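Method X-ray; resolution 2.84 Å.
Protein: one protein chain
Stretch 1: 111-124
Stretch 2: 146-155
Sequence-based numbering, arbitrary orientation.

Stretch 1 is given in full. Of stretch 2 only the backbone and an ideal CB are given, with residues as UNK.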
# COMPACT_ATOMS: atom_id res chain seq x y z
N VAL B 111 -19.47 -19.18 32.56
CA VAL B 111 -20.03 -18.72 31.29
C VAL B 111 -20.62 -19.87 30.48
O VAL B 111 -21.74 -19.76 29.96
CB VAL B 111 -18.99 -17.95 30.46
CG1 VAL B 111 -19.51 -17.68 29.05
CG2 VAL B 111 -18.62 -16.65 31.17
N LYS B 112 -19.89 -20.97 30.38
CA LYS B 112 -20.41 -22.15 29.70
C LYS B 112 -21.66 -22.68 30.42
O LYS B 112 -22.62 -23.09 29.78
CB LYS B 112 -19.35 -23.24 29.60
CG LYS B 112 -18.27 -22.95 28.59
CD LYS B 112 -17.35 -24.15 28.45
CE LYS B 112 -16.29 -23.91 27.39
NZ LYS B 112 -15.42 -25.12 27.20
N LEU B 113 -21.65 -22.65 31.75
CA LEU B 113 -22.81 -23.08 32.50
C LEU B 113 -24.01 -22.19 32.21
O LEU B 113 -25.10 -22.68 31.92
CB LEU B 113 -22.50 -23.07 34.00
CG LEU B 113 -23.56 -23.65 34.93
CD1 LEU B 113 -23.89 -25.09 34.57
CD2 LEU B 113 -23.05 -23.55 36.34
N LEU B 114 -23.81 -20.87 32.26
CA LEU B 114 -24.88 -19.91 32.01
C LEU B 114 -25.46 -20.01 30.60
O LEU B 114 -26.67 -19.86 30.40
CB LEU B 114 -24.39 -18.49 32.26
CG LEU B 114 -24.15 -18.10 33.72
CD1 LEU B 114 -23.67 -16.68 33.85
CD2 LEU B 114 -25.44 -18.29 34.48
N CYS B 115 -24.61 -20.26 29.62
CA CYS B 115 -25.04 -20.20 28.23
C CYS B 115 -25.47 -21.54 27.64
O CYS B 115 -26.37 -21.59 26.81
CB CYS B 115 -23.96 -19.56 27.37
SG CYS B 115 -23.53 -17.88 27.88
N ASP B 116 -24.83 -22.62 28.08
CA ASP B 116 -25.10 -23.95 27.54
C ASP B 116 -26.32 -24.60 28.19
O ASP B 116 -27.23 -25.06 27.50
CB ASP B 116 -23.89 -24.88 27.68
CG ASP B 116 -22.69 -24.42 26.86
OD1 ASP B 116 -22.88 -23.77 25.81
OD2 ASP B 116 -21.55 -24.74 27.24
N GLU B 117 -26.32 -24.65 29.52
CA GLU B 117 -27.39 -25.31 30.26
C GLU B 117 -28.58 -24.40 30.55
O GLU B 117 -29.73 -24.83 30.47
CB GLU B 117 -26.83 -25.91 31.55
CG GLU B 117 -25.60 -26.77 31.33
CD GLU B 117 -25.30 -27.69 32.51
OE1 GLU B 117 -26.13 -27.76 33.45
OE2 GLU B 117 -24.25 -28.36 32.49
N TYR B 118 -28.32 -23.13 30.86
CA TYR B 118 -29.39 -22.22 31.27
C TYR B 118 -29.70 -21.08 30.30
O TYR B 118 -30.46 -20.17 30.63
CB TYR B 118 -29.13 -21.70 32.68
CG TYR B 118 -29.11 -22.81 33.71
CD1 TYR B 118 -27.98 -23.59 33.89
CD2 TYR B 118 -30.24 -23.10 34.48
CE1 TYR B 118 -27.95 -24.61 34.82
CE2 TYR B 118 -30.23 -24.13 35.42
CZ TYR B 118 -29.08 -24.88 35.59
OH TYR B 118 -29.02 -25.91 36.51
N GLU B 119 -29.10 -21.15 29.11
CA GLU B 119 -29.45 -20.28 27.98
C GLU B 119 -29.52 -18.79 28.31
O GLU B 119 -30.57 -18.16 28.11
CB GLU B 119 -30.74 -20.74 27.32
CG GLU B 119 -30.63 -22.11 26.68
CD GLU B 119 -31.90 -22.92 26.83
OE1 GLU B 119 -32.99 -22.32 26.93
OE2 GLU B 119 -31.81 -24.17 26.86
N ALA B 120 -28.41 -18.26 28.81
CA ALA B 120 -28.28 -16.84 29.09
C ALA B 120 -28.08 -16.07 27.79
O ALA B 120 -27.45 -16.57 26.85
CB ALA B 120 -27.11 -16.59 30.03
N ASP B 121 -28.62 -14.85 27.76
CA ASP B 121 -28.48 -13.97 26.61
C ASP B 121 -27.21 -13.13 26.77
O ASP B 121 -27.10 -12.34 27.70
CB ASP B 121 -29.72 -13.08 26.47
CG ASP B 121 -29.79 -12.36 25.13
OD1 ASP B 121 -29.22 -12.85 24.14
OD2 ASP B 121 -30.43 -11.29 25.07
N PRO B 122 -26.23 -13.32 25.86
CA PRO B 122 -24.99 -12.54 25.88
C PRO B 122 -25.12 -11.28 25.03
O PRO B 122 -24.13 -10.58 24.79
CB PRO B 122 -23.98 -13.49 25.25
CG PRO B 122 -24.80 -14.23 24.22
CD PRO B 122 -26.21 -14.33 24.78
N PHE B 123 -26.34 -10.99 24.57
CA PHE B 123 -26.58 -9.83 23.73
C PHE B 123 -27.28 -8.70 24.48
O PHE B 123 -27.48 -7.62 23.91
CB PHE B 123 -27.38 -10.21 22.49
CG PHE B 123 -26.63 -11.12 21.57
CD1 PHE B 123 -25.54 -10.66 20.85
CD2 PHE B 123 -27.00 -12.45 21.43
CE1 PHE B 123 -24.84 -11.49 20.01
CE2 PHE B 123 -26.30 -13.29 20.58
CZ PHE B 123 -25.22 -12.81 19.87
N ILE B 124 -27.64 -8.94 25.74
CA ILE B 124 -28.24 -7.90 26.56
C ILE B 124 -27.25 -6.76 26.64
O ILE B 124 -26.07 -6.97 26.92
CB ILE B 124 -28.53 -8.38 28.00
CG1 ILE B 124 -29.37 -9.66 28.01
CG2 ILE B 124 -29.20 -7.28 28.80
CD1 ILE B 124 -30.83 -9.45 27.75
N UNK B 146 -13.62 -16.23 22.65
CA UNK B 146 -13.57 -17.20 21.57
C UNK B 146 -14.74 -18.17 21.70
O UNK B 146 -15.29 -18.62 20.70
CB UNK B 146 -12.24 -17.95 21.58
N UNK B 147 -15.14 -18.44 22.94
CA UNK B 147 -16.29 -19.30 23.20
C UNK B 147 -17.57 -18.68 22.63
O UNK B 147 -18.38 -19.36 22.02
CB UNK B 147 -16.44 -19.55 24.70
N UNK B 148 -17.73 -17.38 22.87
CA UNK B 148 -18.89 -16.65 22.36
C UNK B 148 -18.97 -16.72 20.84
O UNK B 148 -20.02 -16.99 20.27
CB UNK B 148 -18.84 -15.19 22.81
N UNK B 149 -17.84 -16.50 20.18
CA UNK B 149 -17.84 -16.43 18.72
C UNK B 149 -18.12 -17.77 18.02
O UNK B 149 -18.57 -17.80 16.87
CB UNK B 149 -16.49 -15.89 18.25
N UNK B 150 -17.86 -18.88 18.73
CA UNK B 150 -18.19 -20.23 18.25
C UNK B 150 -19.65 -20.53 18.50
O UNK B 150 -20.37 -20.97 17.61
CB UNK B 150 -17.31 -21.28 18.93
N UNK B 151 -20.07 -20.30 19.73
CA UNK B 151 -21.41 -20.61 20.18
C UNK B 151 -22.48 -19.83 19.42
O UNK B 151 -23.48 -20.40 19.00
CB UNK B 151 -21.53 -20.33 21.68
N UNK B 152 -22.27 -18.54 19.24
CA UNK B 152 -23.30 -17.70 18.64
C UNK B 152 -22.90 -17.13 17.28
O UNK B 152 -21.71 -17.04 16.94
CB UNK B 152 -23.64 -16.55 19.59
N UNK B 153 -23.90 -16.78 16.49
CA UNK B 153 -23.65 -16.15 15.22
C UNK B 153 -23.47 -14.66 15.49
O UNK B 153 -24.43 -13.90 15.51
CB UNK B 153 -24.78 -16.42 14.22
N UNK B 154 -22.22 -14.27 15.70
CA UNK B 154 -21.87 -12.90 16.05
C UNK B 154 -21.27 -12.17 14.87
O UNK B 154 -20.25 -12.61 14.31
CB UNK B 154 -20.89 -12.88 17.23
N UNK B 155 -21.90 -11.04 14.51
CA UNK B 155 -21.47 -10.18 13.40
C UNK B 155 -21.53 -8.72 13.86
O UNK B 155 -22.23 -8.40 14.82
CB UNK B 155 -22.34 -10.40 12.16

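The helix that opens stretch 2 (146-151) runs nearly parallel to helix 111-117, with axes 13° apart and 11.6 Å at closest approach. Position 146 is helical and out of reach of stretch 1, so the contact sets little limit; it is Thr-146.

At position 147 CA-to-CB points toward stretch 1, and the ideal CB lies 5.1 Å from Lys-112 CE. Ahead are Val-111, the aliphatic part of Lys-112, Cys-115 and, further on, the carboxylate of Asp-116. A long side chain with an apolar body and a donor at its tip would suit: tyrosine, or a lysine or arginine. The residue is Tyr-147, a knob among these four residues. Lys-112 CG lies over one face of its ring, 4.1 Å from the centroid, while Val-111 CG1 packs 3.8 Å from Tyr-147 CE2. Tyr-147 OH donates to Asp-116 OD1 at 2.7 Å.

Position 148 points sideways, with no atom of stretch 1 within 5.5 Å of the ideal CB. Val-111, Cys-115 and Pro-122 nevertheless offer an apolar surface that a large side chain, such as leucine, methionine or phenylalanine, could reach by turning. Phe-148 does so with chi1 in m: its CE1 lies 3.8 Å from Val-111 CG1 and 4.0 Å from Pro-122 CB, and Cys-115 SG meets the ring edge.

Positions 149 and 150, out of reach, accept many residues; they are Leu-149 and Lys-150.

Position 151 points toward stretch 1, and its ideal CB lies 5.5 Å from Asp-116 OD1. The acidic Asp-116 favours a long basic side chain, lysine or arginine. Lys-151, bent at chi2 (p) and chi4 (m), forms a salt bridge, its NZ donating a very short 2.5 Å hydrogen bond to Asp-116 OD1, the same oxygen that accepts from Tyr-147.

At position 152 phi/psi of -114/157 leave the helix. The ideal CB points toward stretch 1, 4.1 Å from Phe-123 CZ and 5.3 Å from Pro-122 CG, so a large apolar or aromatic residue is expected. Tyr-152 lays one ring face against Pro-122, whose CG is 3.9 Å from the ring centroid; Phe-123 turns its edge toward the face in an offset pair with planes at 77°.

Position 153 points sideways without contact, leaving room for a polar residue, Asp-153. At 154, also sideways, the ideal CB is 5.0 Å from Phe-123 CE1, suiting valine, isoleucine or leucine. Val-154 places CG2 4.1 Å from Phe-123 CZ, at the ring edge. Position 155, beyond reach, is Glu-155.

Stretch 2 146-155: TYFLKKYDVE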
# COMPACT_ATOMS: atom_id res chain seq x y z
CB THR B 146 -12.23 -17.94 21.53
OG1 THR B 146 -11.17 -16.98 21.37
CG2 THR B 146 -12.19 -18.91 20.37
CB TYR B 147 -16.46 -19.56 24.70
CG TYR B 147 -17.85 -20.06 25.06
CD1 TYR B 147 -18.20 -21.38 24.86
CD2 TYR B 147 -18.80 -19.20 25.59
CE1 TYR B 147 -19.46 -21.84 25.17
CE2 TYR B 147 -20.06 -19.64 25.90
CZ TYR B 147 -20.39 -20.96 25.70
OH TYR B 147 -21.66 -21.40 26.02
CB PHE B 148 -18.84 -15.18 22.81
CG PHE B 148 -19.28 -14.95 24.24
CD1 PHE B 148 -20.23 -15.76 24.85
CD2 PHE B 148 -18.75 -13.89 24.98
CE1 PHE B 148 -20.62 -15.54 26.16
CE2 PHE B 148 -19.15 -13.67 26.29
CZ PHE B 148 -20.08 -14.48 26.88
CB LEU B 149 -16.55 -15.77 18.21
CG LEU B 149 -16.27 -14.34 18.72
CD1 LEU B 149 -14.96 -13.82 18.18
CD2 LEU B 149 -17.39 -13.40 18.37
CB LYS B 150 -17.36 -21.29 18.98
CG LYS B 150 -15.96 -21.49 18.43
CD LYS B 150 -15.07 -22.20 19.43
CE LYS B 150 -13.71 -22.50 18.82
NZ LYS B 150 -12.84 -23.27 19.76
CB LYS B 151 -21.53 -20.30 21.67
CG LYS B 151 -22.75 -20.89 22.33
CD LYS B 151 -22.70 -22.40 22.29
CE LYS B 151 -23.89 -22.96 23.01
NZ LYS B 151 -24.04 -22.21 24.29
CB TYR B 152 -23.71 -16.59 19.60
CG TYR B 152 -24.16 -17.11 20.95
CD1 TYR B 152 -25.46 -17.59 21.14
CD2 TYR B 152 -23.29 -17.14 22.04
CE1 TYR B 152 -25.87 -18.06 22.37
CE2 TYR B 152 -23.70 -17.61 23.29
CZ TYR B 152 -24.99 -18.07 23.44
OH TYR B 152 -25.40 -18.54 24.67
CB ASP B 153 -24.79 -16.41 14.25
CG ASP B 153 -24.47 -15.92 12.86
OD1 ASP B 153 -23.29 -16.00 12.45
OD2 ASP B 153 -25.40 -15.44 12.18
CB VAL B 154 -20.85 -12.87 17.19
CG1 VAL B 154 -20.36 -11.46 17.41
CG2 VAL B 154 -21.45 -13.41 18.46
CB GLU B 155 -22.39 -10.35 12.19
CG GLU B 155 -22.55 -11.77 11.70
CD GLU B 155 -23.18 -11.85 10.32
OE1 GLU B 155 -23.32 -10.80 9.65
OE2 GLU B 155 -23.54 -12.98 9.91
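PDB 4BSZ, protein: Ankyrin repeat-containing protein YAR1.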